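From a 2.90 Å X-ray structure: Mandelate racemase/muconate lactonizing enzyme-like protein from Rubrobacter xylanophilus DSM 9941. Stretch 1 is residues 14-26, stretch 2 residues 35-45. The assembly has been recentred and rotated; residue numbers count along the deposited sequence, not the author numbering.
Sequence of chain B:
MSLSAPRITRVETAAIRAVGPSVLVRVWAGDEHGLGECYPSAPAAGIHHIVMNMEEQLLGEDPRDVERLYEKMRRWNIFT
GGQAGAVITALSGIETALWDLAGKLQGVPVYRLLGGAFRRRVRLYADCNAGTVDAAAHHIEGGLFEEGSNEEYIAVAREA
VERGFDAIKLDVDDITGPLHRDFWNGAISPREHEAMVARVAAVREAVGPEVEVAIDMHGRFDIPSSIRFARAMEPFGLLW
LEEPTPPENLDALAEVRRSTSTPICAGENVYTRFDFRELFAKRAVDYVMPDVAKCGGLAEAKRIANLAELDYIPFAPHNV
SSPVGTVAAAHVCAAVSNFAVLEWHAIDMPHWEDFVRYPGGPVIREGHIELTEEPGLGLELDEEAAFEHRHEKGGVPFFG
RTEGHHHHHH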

# COMPACT_ATOMS: atom_id res chain seq x y z
N ALA B 14 -2.46 -20.22 5.72
CA ALA B 14 -1.58 -20.88 6.69
C ALA B 14 -0.28 -20.07 6.75
O ALA B 14 0.26 -19.70 5.71
CB ALA B 14 -1.28 -22.32 6.24
N ALA B 15 0.22 -19.81 7.95
CA ALA B 15 1.44 -19.02 8.11
C ALA B 15 2.67 -19.82 8.56
O ALA B 15 2.74 -20.29 9.69
CB ALA B 15 1.20 -17.88 9.09
N ILE B 16 3.64 -19.97 7.66
CA ILE B 16 4.85 -20.70 7.98
C ILE B 16 5.98 -19.78 8.40
O ILE B 16 5.86 -18.57 8.39
CB ILE B 16 5.37 -21.53 6.78
CG1 ILE B 16 5.58 -20.60 5.56
CG2 ILE B 16 4.42 -22.67 6.47
CD1 ILE B 16 6.26 -21.29 4.39
N ARG B 17 7.10 -20.39 8.76
CA ARG B 17 8.29 -19.65 9.19
C ARG B 17 9.42 -19.89 8.19
O ARG B 17 10.15 -20.88 8.28
CB ARG B 17 8.70 -20.08 10.59
N ALA B 18 9.53 -18.98 7.22
CA ALA B 18 10.56 -19.02 6.19
C ALA B 18 11.69 -18.12 6.66
O ALA B 18 12.39 -18.46 7.59
CB ALA B 18 9.99 -18.52 4.87
N VAL B 19 11.90 -16.99 5.99
CA VAL B 19 12.91 -16.06 6.48
C VAL B 19 12.15 -15.16 7.44
O VAL B 19 12.72 -14.51 8.32
CB VAL B 19 13.54 -15.24 5.37
CG1 VAL B 19 14.53 -16.07 4.60
CG2 VAL B 19 12.47 -14.74 4.47
N GLY B 20 10.83 -15.16 7.26
CA GLY B 20 9.93 -14.39 8.08
C GLY B 20 8.58 -15.08 7.99
O GLY B 20 8.35 -15.84 7.05
N PRO B 21 7.66 -14.87 8.95
CA PRO B 21 6.35 -15.53 8.86
C PRO B 21 5.65 -15.26 7.53
O PRO B 21 5.26 -14.13 7.24
CB PRO B 21 5.58 -14.94 10.05
CG PRO B 21 6.33 -13.64 10.36
CD PRO B 21 7.75 -14.03 10.16
N SER B 22 5.47 -16.31 6.73
CA SER B 22 4.86 -16.13 5.43
C SER B 22 3.56 -16.88 5.22
O SER B 22 3.51 -18.10 5.36
CB SER B 22 5.85 -16.54 4.36
OG SER B 22 7.10 -15.94 4.63
N VAL B 23 2.52 -16.14 4.85
CA VAL B 23 1.21 -16.74 4.59
C VAL B 23 1.18 -17.62 3.33
O VAL B 23 1.59 -17.22 2.24
CB VAL B 23 0.12 -15.64 4.45
CG1 VAL B 23 -1.22 -16.29 4.10
CG2 VAL B 23 0.01 -14.86 5.75
N LEU B 24 0.69 -18.84 3.51
CA LEU B 24 0.58 -19.80 2.42
C LEU B 24 -0.88 -19.84 1.98
O LEU B 24 -1.79 -19.83 2.81
CB LEU B 24 1.02 -21.18 2.91
CG LEU B 24 1.92 -21.98 1.97
CD1 LEU B 24 3.21 -21.21 1.70
CD2 LEU B 24 2.22 -23.35 2.60
N VAL B 25 -1.11 -19.87 0.68
CA VAL B 25 -2.48 -19.87 0.19
C VAL B 25 -2.81 -21.08 -0.63
O VAL B 25 -2.05 -21.49 -1.51
CB VAL B 25 -2.78 -18.61 -0.64
CG1 VAL B 25 -4.21 -18.67 -1.18
CG2 VAL B 25 -2.58 -17.37 0.22
N ARG B 26 -3.97 -21.64 -0.34
CA ARG B 26 -4.45 -22.82 -1.03
C ARG B 26 -5.89 -22.58 -1.51
O ARG B 26 -6.78 -22.23 -0.72
CB ARG B 26 -4.37 -24.01 -0.06
CG ARG B 26 -4.02 -25.34 -0.71
CD ARG B 26 -3.50 -26.34 0.32
NE ARG B 26 -4.38 -26.47 1.49
CZ ARG B 26 -4.16 -27.31 2.50
NH1 ARG B 26 -3.10 -28.10 2.48
NH2 ARG B 26 -4.98 -27.35 3.53
N LEU B 35 -1.43 -23.97 -5.23
CA LEU B 35 -0.65 -23.48 -4.10
C LEU B 35 0.18 -22.22 -4.36
O LEU B 35 0.86 -22.11 -5.38
CB LEU B 35 0.27 -24.59 -3.59
CG LEU B 35 0.96 -24.32 -2.25
CD1 LEU B 35 -0.03 -24.55 -1.12
CD2 LEU B 35 2.18 -25.22 -2.09
N GLY B 36 0.13 -21.28 -3.42
CA GLY B 36 0.88 -20.04 -3.55
C GLY B 36 1.41 -19.54 -2.21
O GLY B 36 0.85 -19.86 -1.15
N GLU B 37 2.48 -18.74 -2.25
CA GLU B 37 3.08 -18.19 -1.03
C GLU B 37 3.20 -16.67 -1.07
O GLU B 37 3.70 -16.11 -2.05
CB GLU B 37 4.47 -18.79 -0.81
CG GLU B 37 5.07 -18.45 0.53
CD GLU B 37 6.54 -18.79 0.59
OE1 GLU B 37 6.99 -19.59 -0.26
OE2 GLU B 37 7.25 -18.27 1.49
N CYS B 38 2.75 -16.00 -0.01
CA CYS B 38 2.83 -14.55 0.07
C CYS B 38 4.21 -14.13 0.57
O CYS B 38 4.95 -14.94 1.15
CB CYS B 38 1.78 -13.99 1.04
SG CYS B 38 0.05 -14.04 0.50
N TYR B 39 4.56 -12.88 0.32
CA TYR B 39 5.82 -12.32 0.76
C TYR B 39 5.66 -12.03 2.25
O TYR B 39 4.55 -11.78 2.73
CB TYR B 39 6.10 -11.02 -0.01
CG TYR B 39 7.17 -10.13 0.61
CD1 TYR B 39 8.51 -10.27 0.27
CD2 TYR B 39 6.82 -9.15 1.54
CE1 TYR B 39 9.48 -9.46 0.85
CE2 TYR B 39 7.78 -8.34 2.13
CZ TYR B 39 9.11 -8.50 1.78
OH TYR B 39 10.07 -7.72 2.37
N PRO B 40 6.75 -12.09 3.01
CA PRO B 40 6.66 -11.82 4.45
C PRO B 40 6.41 -10.34 4.75
O PRO B 40 7.33 -9.59 5.04
CB PRO B 40 8.00 -12.31 4.98
CG PRO B 40 8.92 -12.10 3.80
CD PRO B 40 8.08 -12.60 2.65
N SER B 41 5.16 -9.92 4.69
CA SER B 41 4.84 -8.53 4.94
C SER B 41 4.05 -8.30 6.22
O SER B 41 3.06 -8.99 6.50
CB SER B 41 4.08 -7.95 3.75
OG SER B 41 3.86 -6.57 3.92
N ALA B 42 4.50 -7.32 7.01
CA ALA B 42 3.83 -6.94 8.25
C ALA B 42 3.42 -8.17 9.04
O ALA B 42 4.09 -9.21 8.95
CB ALA B 42 2.63 -6.08 7.93
N PRO B 43 2.34 -8.08 9.84
CA PRO B 43 1.98 -9.30 10.57
C PRO B 43 1.26 -10.25 9.64
O PRO B 43 0.24 -9.90 9.05
CB PRO B 43 1.09 -8.77 11.69
CG PRO B 43 0.40 -7.63 11.02
CD PRO B 43 1.53 -6.94 10.32
N ALA B 44 1.80 -11.46 9.51
CA ALA B 44 1.22 -12.48 8.67
C ALA B 44 -0.28 -12.59 8.88
O ALA B 44 -1.00 -13.07 8.00
CB ALA B 44 1.86 -13.80 8.96
N ALA B 45 -0.75 -12.13 10.04
CA ALA B 45 -2.17 -12.17 10.38
C ALA B 45 -2.96 -11.23 9.47
O ALA B 45 -4.06 -11.57 9.02
CB ALA B 45 -2.38 -11.77 11.83

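The apolar centre of the contact is built around Ala44, at the start of the helix in the second stretch. Its CA-to-CB bond points toward the first stretch, and its methyl group meets three side chains there. Ala44 CB lies 4.1 Å from Ala15 CB, 4.0 Å from Pro21 CB and 3.9 Å from Val23 CG2. All three are ordinary van der Waals contacts between apolar groups. Val23 CG2 also comes within 3.0 Å of Ala44 O, a tight approach for a methyl carbon and a carbonyl oxygen. At 2.9 Å resolution this value deserves some caution. Pro43 holds the N-cap position just before this helix.

Cys38 extends the apolar patch. Cys38 CB is 4.1 Å from Val23 CB, and Cys38 SG is 4.3 Å from Val25 CG2. Val23 and Val25 both have chi1 in the t well. Cys38 is buried, and Val23 packs against both it and Ala44.

The paired strands are 21-26 and 35-37. They run antiparallel, with 162° between their directions and a closest axis approach of 4.7 Å. Val25 and Gly36 form the hydrogen-bonded pair. Val25 N donates to Gly36 O at 2.7 Å, and Gly36 N donates to Val25 O at 2.9 Å. A third bond continues the ladder past the end of strand 35-37, from Cys38 N to Val23 O at 2.8 Å. Two are nearly linear; the one from Gly36 N is somewhat more bent, at 159°. The flanking pairs, Leu24 with Glu37 and Arg26 with Leu35, are not hydrogen-bonded. Weaker CA-H...O contacts supplement the ladder: Leu24 CA lies 3.6 Å from Gly36 O, and Leu35 CA lies 3.6 Å from Val25 O.

Leu24, Arg26, Leu35 and Glu37 share one face of the sheet. Val25 points to the other face, where its partner Gly36 has no side chain. On the shared face, Leu35 CD1 is 4.5 Å from Leu24 CG and 4.1 Å from Arg26 CG. The aliphatic part of the arginine therefore packs against leucine. Leu24 CD1 similarly rests on the methylene Glu37 CG, at 3.5 Å.

Pro40 packs against Val19 and Gly20 in the loop that joins the two strands of the first stretch. Pro40 CG reaches Val19 CG2 at 4.5 Å, and Pro40 CB lies 4.1 Å from Gly20 O and 3.8 Å from Ser22 OG. Gly20 has no side chain, and an ideal CB there would lie only 3.3 Å from Pro40 CB. Within the first stretch, Ser22 OG donates to Gly20 O at 2.7 Å. This bond satisfies the buried hydroxyl and ties the loop to the strand.

The polar edge is reached at the carboxylate of Glu37. Ser22 CB is 3.6 Å from Glu37 OE2, and Ile16 CD1 is 4.3 Å from the same Glu37 OE2. These are packing contacts only. Both carboxylate oxygens find hydrogen bonds elsewhere in the structure.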